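Local coordinates for uncharacterized protein DUF1234 (Pectobacterium atrosepticum SCRI1043, PDB 3BDV) that is a putative serine hydrolase of the alpha/beta-hydrolase fold whose substrate is unknown, and which binds calcium in the crystal, at residues Ile79-Gly84 / Met103-Ala108. Sequence-based numbering, arbitrary orientation.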
loop_
_atom_site.group_PDB
_atom_site.type_symbol
_atom_site.label_atom_id
_atom_site.label_comp_id
_atom_site.label_asym_id
_atom_site.label_seq_id
_atom_site.Cartn_x
_atom_site.Cartn_y
_atom_site.Cartn_z
ATOM N N ILE A 79 2.633 -2.066 1.149
ATOM C CA ILE A 79 2.216 -0.645 0.928
ATOM C C ILE A 79 1.866 -0.594 -0.570
ATOM O O ILE A 79 2.739 -0.560 -1.472
ATOM C CB ILE A 79 3.308 0.355 1.296
ATOM C CG1 ILE A 79 3.744 0.256 2.762
ATOM C CG2 ILE A 79 2.869 1.792 0.929
ATOM C CD1 ILE A 79 4.986 1.068 3.133
ATOM N N GLY A 80 0.565 -0.652 -0.841
ATOM C CA GLY A 80 0.068 -0.762 -2.194
ATOM C C GLY A 80 -0.528 0.506 -2.798
ATOM O O GLY A 80 -1.121 1.289 -2.090
ATOM N N HIS A 81 -0.447 0.643 -4.115
ATOM C CA HIS A 81 -1.128 1.727 -4.817
ATOM C C HIS A 81 -2.044 1.154 -5.889
ATOM O O HIS A 81 -1.593 0.379 -6.728
ATOM C CB HIS A 81 -0.109 2.687 -5.479
ATOM C CG HIS A 81 -0.730 3.839 -6.219
ATOM N ND1 HIS A 81 -0.445 4.132 -7.534
ATOM C CD2 HIS A 81 -1.650 4.751 -5.825
ATOM C CE1 HIS A 81 -1.149 5.184 -7.912
ATOM N NE2 HIS A 81 -1.877 5.595 -6.884
ATOM N N SER A 82 -3.314 1.558 -5.888
ATOM C CA SER A 82 -4.227 1.240 -7.002
ATOM C C SER A 82 -4.369 -0.287 -7.248
ATOM O O SER A 82 -4.754 -1.030 -6.341
ATOM C CB SER A 82 -3.808 2.022 -8.248
ATOM O OG SER A 82 -4.901 2.094 -9.177
ATOM N N PHE A 83 -4.018 -0.784 -8.441
ATOM C CA PHE A 83 -4.027 -2.211 -8.650
ATOM C C PHE A 83 -3.134 -2.964 -7.661
ATOM O O PHE A 83 -3.467 -4.069 -7.230
ATOM C CB PHE A 83 -3.661 -2.556 -10.096
ATOM C CG PHE A 83 -3.944 -3.988 -10.458
ATOM C CD1 PHE A 83 -5.230 -4.391 -10.779
ATOM C CD2 PHE A 83 -2.925 -4.895 -10.596
ATOM C CE1 PHE A 83 -5.498 -5.740 -11.158
ATOM C CE2 PHE A 83 -3.176 -6.210 -10.956
ATOM C CZ PHE A 83 -4.464 -6.626 -11.258
ATOM N N GLY A 84 -1.993 -2.379 -7.328
ATOM C CA GLY A 84 -1.118 -2.936 -6.305
ATOM C C GLY A 84 -1.812 -3.107 -4.969
ATOM O O GLY A 84 -1.562 -4.089 -4.273
HETATM N N MSE A 103 -1.230 -1.259 3.948
HETATM C CA MSE A 103 -1.572 0.152 3.695
HETATM C C MSE A 103 -1.995 0.223 2.248
HETATM O O MSE A 103 -1.185 -0.099 1.357
HETATM C CB MSE A 103 -0.364 1.066 3.962
HETATM C CG MSE A 103 -0.582 2.443 3.565
HETATM SE SE MSE A 103 0.752 3.567 4.459
HETATM C CE MSE A 103 0.612 5.141 3.432
ATOM N N LEU A 104 -3.254 0.592 2.019
ATOM C CA LEU A 104 -3.920 0.587 0.700
ATOM C C LEU A 104 -4.138 2.039 0.292
ATOM O O LEU A 104 -4.991 2.737 0.799
ATOM C CB LEU A 104 -5.249 -0.163 0.726
ATOM C CG LEU A 104 -5.146 -1.570 1.279
ATOM C CD1 LEU A 104 -6.488 -2.370 1.375
ATOM C CD2 LEU A 104 -4.104 -2.358 0.468
ATOM N N VAL A 105 -3.355 2.481 -0.680
ATOM C CA VAL A 105 -3.405 3.872 -1.065
ATOM C C VAL A 105 -4.087 3.967 -2.421
ATOM O O VAL A 105 -3.588 3.419 -3.401
ATOM C CB VAL A 105 -1.988 4.472 -1.177
ATOM C CG1 VAL A 105 -2.093 5.985 -1.650
ATOM C CG2 VAL A 105 -1.219 4.303 0.160
ATOM N N ALA A 106 -5.231 4.636 -2.459
ATOM C CA ALA A 106 -6.027 4.743 -3.707
ATOM C C ALA A 106 -6.281 3.348 -4.309
ATOM O O ALA A 106 -6.016 3.093 -5.488
ATOM C CB ALA A 106 -5.370 5.692 -4.745
ATOM N N PRO A 107 -6.846 2.437 -3.506
ATOM C CA PRO A 107 -7.217 1.151 -4.082
ATOM C C PRO A 107 -8.203 1.403 -5.212
ATOM O O PRO A 107 -9.061 2.279 -5.098
ATOM C CB PRO A 107 -7.889 0.426 -2.923
ATOM C CG PRO A 107 -8.410 1.410 -2.134
ATOM C CD PRO A 107 -7.423 2.573 -2.161
ATOM N N ALA A 108 -8.072 0.656 -6.304
ATOM C CA ALA A 108 -9.002 0.801 -7.397
ATOM C C ALA A 108 -10.292 -0.011 -7.113
ATOM O O ALA A 108 -10.233 -1.044 -6.477
ATOM C CB ALA A 108 -8.326 0.360 -8.704
#
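Gly-80 is gripped by the neighbouring strand through both its N-H and its C=O: Gly-80 N donates to Met-103 O (2.9 Å), and Gly-80 O accepts from Val-105 N, also at 2.9 Å. Two residues on, Ser-82 N donates a hydrogen bond to Val-105 O at 3.1 Å. His-81 CA makes a CA-H...O contact to Val-105 O at 3.3 Å. With CG anti to the backbone N (chi1 -180°), the His-81 ring is carried forward past the strand end, where His-81 CD2 lies 3.4 Å from Val-105 O and meets Ala-106 CB at 4.0 Å; Ser-82 CB covers one face of the ring. These parallel strands are adjacent in the central sheet and belong to one beta-alpha-beta unit, with helix 83-93 as the crossover. Ser-82 sits in the tight turn into that helix with strained backbone angles (phi 58°, psi -120°), as in the nucleophile elbow of alpha/beta hydrolases, and is probably the nucleophile of a Gly-His-Ser-Phe-Gly motif. Ser-82 OG lies 3.9 Å from Ala-108 CB, while Ser-82 CA approaches Ala-106 O. Further out, His-81 NE2 is hydrogen-bonded to His-163 O, and the rings of His-33 and Trp-34 meet the imidazole edge-to-face. Trp-34 also packs on Ile-79 and Val-105.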